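Local atomic coordinates of 11S globulin subunit beta (Cucurbita maxima, PDB entry 2E9Q), a protein that serves as a seed storage protein of pumpkin, a nutrient reservoir built from two cupin modules and assembled into hexamers. Residues F222-D225 with G226-R230; R418-P421 with L422-S426. All coordinates share one frame; numbering follows the deposited sequence.

How the contacts relate
Contact 1 (222-225 with 226-230) comes first along the chain, at the corner between helices 215-222 and 226-233 within the first cupin type-1 region. Contact 2 (418-421 with 422-426) follows much later, between helices 416-419 and 422-429 within the second. Their centres are about 75 Å apart, on opposite sides of the chain's centre; they do not touch, and they lie on different helices. Both are helix starts in the helical extensions beyond the beta-sheet body. Contact 1 meets helix 433-441 of the second subunit, the same helix against which contact 2 packs in its own chain, while contact 2 meets the third subunit, consistent with a head-to-tail arrangement of subunits in the trimer.

Contact 1: F222-D225 with G226-R230; sequences FQID and GGLVR
Asp-225, the N-cap of helix 226-233, reaches over the first turn to Leu-228 N. Gly-226 opens that turn, where its carbonyl accepts from Arg-230 N. At Gly-227 the backbone N faces the cap residue, 3.1 Å from Asp-225 OD1. Leu-228 N makes the capping bond itself, donating to Asp-225 OD1 at 2.9 Å, nearly in line with the carboxylate C-O bond although the N-H is bent to 144°. With CG between the backbone N and the carbonyl carbon (chi1 51°), the carboxylate of Asp-225 turns back over the helix start, where it can satisfy an amide of the first turn and would probably be favoured by the helix dipole. The same Leu-228 N also donates weakly to Asp-225 O. Leu-228 CD1 packs 3.6 Å from Ile-224 CG2, the two side chains crossing at about a right angle. Val-229 N gives the straighter bond to Asp-225 O, 3.0 Å and in the carbonyl plane. CG2 of Ile-224 thus goes to Leu-228, while its CD1 lies between Leu-228 CB at 3.8 Å and Val-229 CG2 at 4.0 Å. Just upstream, Gln-223 is the C-prime residue of a Schellman motif ending helix 215-222, so one helix stops and the next is capped within three residues. Val-229 also packs on Leu-218 and Glu-219 of helix 215-222, joining the two helices across the corner, while Ile-224 packs on Leu-439 and Leu-228 on Arg-438, both of helix 433-441 of the second subunit.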
loop_
_atom_site.group_PDB
_atom_site.type_symbol
_atom_site.label_atom_id
_atom_site.label_comp_id
_atom_site.label_asym_id
_atom_site.label_seq_id
_atom_site.Cartn_x
_atom_site.Cartn_y
_atom_site.Cartn_z
ATOM N N PHE A 222 -14.714 28.883 -20.236
ATOM C CA PHE A 222 -13.981 28.968 -21.497
ATOM C C PHE A 222 -14.146 30.288 -22.241
ATOM O O PHE A 222 -13.486 30.509 -23.254
ATOM C CB PHE A 222 -14.393 27.836 -22.438
ATOM C CG PHE A 222 -14.074 26.470 -21.926
ATOM C CD1 PHE A 222 -14.792 25.923 -20.870
ATOM C CD2 PHE A 222 -13.067 25.712 -22.518
ATOM C CE1 PHE A 222 -14.515 24.646 -20.416
ATOM C CE2 PHE A 222 -12.783 24.426 -22.066
ATOM C CZ PHE A 222 -13.509 23.893 -21.015
ATOM N N GLN A 223 -15.019 31.159 -21.746
ATOM C CA GLN A 223 -15.269 32.439 -22.406
ATOM C C GLN A 223 -15.769 32.154 -23.811
ATOM O O GLN A 223 -15.072 32.387 -24.806
ATOM C CB GLN A 223 -13.994 33.286 -22.451
ATOM C CG GLN A 223 -13.669 33.930 -21.120
ATOM C CD GLN A 223 -14.800 34.815 -20.622
ATOM O OE1 GLN A 223 -15.106 35.846 -21.222
ATOM N NE2 GLN A 223 -15.435 34.410 -19.526
ATOM N N ILE A 224 -16.990 31.634 -23.871
ATOM C CA ILE A 224 -17.624 31.280 -25.129
ATOM C C ILE A 224 -19.135 31.408 -25.002
ATOM O O ILE A 224 -19.643 31.811 -23.957
ATOM C CB ILE A 224 -17.279 29.834 -25.518
ATOM C CG1 ILE A 224 -17.605 28.895 -24.353
ATOM C CG2 ILE A 224 -15.808 29.734 -25.892
ATOM C CD1 ILE A 224 -17.402 27.425 -24.672
ATOM N N ASP A 225 -19.848 31.056 -26.065
ATOM C CA ASP A 225 -21.304 31.137 -26.080
ATOM C C ASP A 225 -21.960 29.762 -26.052
ATOM O O ASP A 225 -21.306 28.743 -26.293
ATOM C CB ASP A 225 -21.777 31.891 -27.328
ATOM C CG ASP A 225 -21.165 31.346 -28.612
ATOM O OD1 ASP A 225 -21.187 30.109 -28.825
ATOM O OD2 ASP A 225 -20.663 32.160 -29.415
ATOM N N GLY A 226 -23.258 29.751 -25.758
ATOM C CA GLY A 226 -24.007 28.511 -25.709
ATOM C C GLY A 226 -23.813 27.697 -26.973
ATOM O O GLY A 226 -23.828 26.470 -26.937
ATOM N N GLY A 227 -23.628 28.382 -28.096
ATOM C CA GLY A 227 -23.428 27.681 -29.348
ATOM C C GLY A 227 -22.259 26.722 -29.234
ATOM O O GLY A 227 -22.336 25.575 -29.686
ATOM N N LEU A 228 -21.173 27.190 -28.627
ATOM C CA LEU A 228 -19.984 26.368 -28.453
ATOM C C LEU A 228 -20.149 25.380 -27.322
ATOM O O LEU A 228 -19.671 24.252 -27.394
ATOM C CB LEU A 228 -18.761 27.239 -28.180
ATOM C CG LEU A 228 -17.934 27.501 -29.429
ATOM C CD1 LEU A 228 -16.688 28.308 -29.070
ATOM C CD2 LEU A 228 -17.563 26.152 -30.058
ATOM N N VAL A 229 -20.821 25.811 -26.267
ATOM C CA VAL A 229 -21.041 24.935 -25.141
ATOM C C VAL A 229 -21.706 23.646 -25.592
ATOM O O VAL A 229 -21.284 22.566 -25.194
ATOM C CB VAL A 229 -21.913 25.600 -24.081
ATOM C CG1 VAL A 229 -22.312 24.581 -23.035
ATOM C CG2 VAL A 229 -21.142 26.743 -23.428
ATOM N N ARG A 230 -22.720 23.745 -26.445
ATOM C CA ARG A 230 -23.404 22.538 -26.890
ATOM C C ARG A 230 -22.495 21.636 -27.719
ATOM O O ARG A 230 -22.620 20.408 -27.689
ATOM C CB ARG A 230 -24.674 22.879 -27.673
ATOM C CG ARG A 230 -25.575 21.668 -27.827
ATOM C CD ARG A 230 -27.011 22.029 -28.176
ATOM N NE ARG A 230 -27.922 20.966 -27.751
ATOM C CZ ARG A 230 -29.234 20.954 -27.969
ATOM N NH1 ARG A 230 -29.819 21.953 -28.620
ATOM N NH2 ARG A 230 -29.964 19.944 -27.516
#

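Contact 2: R418-P421 with L422-S426; sequences RMLP and LGVLS
The ring of Pro-421 presents one face to Val-424: CG2 of Val-424 lies over it, 3.6 Å from Pro-421 CD and 3.7 Å from Pro-421 CB, and the two side chains run side by side in the same direction. The other face is turned away from the 422-426 helix, and CB lies at the edge nearest the start of that helix. This is a helix-to-helix corner whose second helix begins at a proline N-cap: Leu-420 alone separates the end of helix 416-419 from Pro-421, the N-cap of helix 422-429. The ring carries no N-H, but Pro-421 O starts the new helix, accepting from Leu-425 N at 3.1 Å in the carbonyl plane and, weakly, from Val-424 N. Val-424 has CG1 anti to its own N (chi1 -178°), which sets CG2 over the proline and sends CG1 to Leu-420 CD2, 4.1 Å away, where the side chains cross at about a right angle. Leu-425 CD1 lies 3.7 Å from Leu-420 O, a carbonyl that also accepts from Lys-440 NZ of helix 433-441. The third subunit packs here: its Trp-146 on Leu-420 and its Leu-252 on Pro-421, while its Asp-123 accepts from Leu-422 N. In the first turn, Leu-422 O is gripped twice from Ser-426, one turn on, by N at 2.9 Å and by OG at 3.2 Å, the hydroxyl donating from 40° above the carbonyl plane.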
loop_
_atom_site.group_PDB
_atom_site.type_symbol
_atom_site.label_atom_id
_atom_site.label_comp_id
_atom_site.label_asym_id
_atom_site.label_seq_id
_atom_site.Cartn_x
_atom_site.Cartn_y
_atom_site.Cartn_z
ATOM N N ARG A 418 18.899 -26.652 -9.684
ATOM C CA ARG A 418 20.352 -26.523 -9.764
ATOM C C ARG A 418 20.957 -26.040 -8.454
ATOM O O ARG A 418 22.038 -26.475 -8.064
ATOM C CB ARG A 418 20.728 -25.543 -10.879
ATOM C CG ARG A 418 20.344 -26.002 -12.277
ATOM C CD ARG A 418 21.539 -26.578 -13.009
ATOM N NE ARG A 418 21.211 -26.982 -14.373
ATOM C CZ ARG A 418 22.114 -27.337 -15.283
ATOM N NH1 ARG A 418 23.404 -27.339 -14.977
ATOM N NH2 ARG A 418 21.728 -27.685 -16.500
ATOM N N MET A 419 20.256 -25.143 -7.771
ATOM C CA MET A 419 20.739 -24.601 -6.505
ATOM C C MET A 419 20.792 -25.625 -5.372
ATOM O O MET A 419 21.574 -25.491 -4.435
ATOM C CB MET A 419 19.842 -23.443 -6.058
ATOM C CG MET A 419 19.976 -22.175 -6.878
ATOM S SD MET A 419 21.403 -21.178 -6.363
ATOM C CE MET A 419 20.643 -20.153 -5.085
ATOM N N LEU A 420 19.950 -26.643 -5.450
ATOM C CA LEU A 420 19.887 -27.634 -4.387
ATOM C C LEU A 420 20.947 -28.714 -4.450
ATOM O O LEU A 420 21.183 -29.304 -5.498
ATOM C CB LEU A 420 18.501 -28.286 -4.377
ATOM C CG LEU A 420 17.324 -27.347 -4.068
ATOM C CD1 LEU A 420 16.023 -27.931 -4.604
ATOM C CD2 LEU A 420 17.254 -27.114 -2.583
ATOM N N PRO A 421 21.601 -28.986 -3.315
ATOM C CA PRO A 421 22.642 -30.012 -3.226
ATOM C C PRO A 421 22.058 -31.352 -3.648
ATOM O O PRO A 421 20.849 -31.563 -3.530
ATOM C CB PRO A 421 23.012 -30.001 -1.745
ATOM C CG PRO A 421 22.743 -28.585 -1.337
ATOM C CD PRO A 421 21.445 -28.282 -2.031
ATOM N N LEU A 422 22.904 -32.256 -4.138
ATOM C CA LEU A 422 22.425 -33.566 -4.550
ATOM C C LEU A 422 21.861 -34.314 -3.349
ATOM O O LEU A 422 20.879 -35.028 -3.469
ATOM C CB LEU A 422 23.554 -34.387 -5.187
ATOM C CG LEU A 422 23.938 -34.047 -6.626
ATOM C CD1 LEU A 422 25.053 -34.978 -7.073
ATOM C CD2 LEU A 422 22.733 -34.207 -7.539
ATOM N N GLY A 423 22.491 -34.145 -2.189
ATOM C CA GLY A 423 22.014 -34.811 -0.988
ATOM C C GLY A 423 20.583 -34.418 -0.643
ATOM O O GLY A 423 19.813 -35.232 -0.126
ATOM N N VAL A 424 20.228 -33.168 -0.935
ATOM C CA VAL A 424 18.888 -32.656 -0.657
ATOM C C VAL A 424 17.882 -33.223 -1.658
ATOM O O VAL A 424 16.793 -33.656 -1.287
ATOM C CB VAL A 424 18.874 -31.104 -0.712
ATOM C CG1 VAL A 424 17.502 -30.571 -0.369
ATOM C CG2 VAL A 424 19.901 -30.547 0.260
ATOM N N LEU A 425 18.255 -33.230 -2.929
ATOM C CA LEU A 425 17.383 -33.759 -3.967
ATOM C C LEU A 425 17.079 -35.231 -3.713
ATOM O O LEU A 425 15.941 -35.673 -3.875
ATOM C CB LEU A 425 18.050 -33.612 -5.328
ATOM C CG LEU A 425 18.204 -32.186 -5.842
ATOM C CD1 LEU A 425 19.291 -32.132 -6.903
ATOM C CD2 LEU A 425 16.871 -31.717 -6.403
ATOM N N SER A 426 18.103 -35.989 -3.323
ATOM C CA SER A 426 17.942 -37.417 -3.057
ATOM C C SER A 426 16.855 -37.683 -2.031
ATOM O O SER A 426 15.868 -38.365 -2.311
ATOM C CB SER A 426 19.255 -38.019 -2.557
ATOM O OG SER A 426 20.180 -38.127 -3.617
#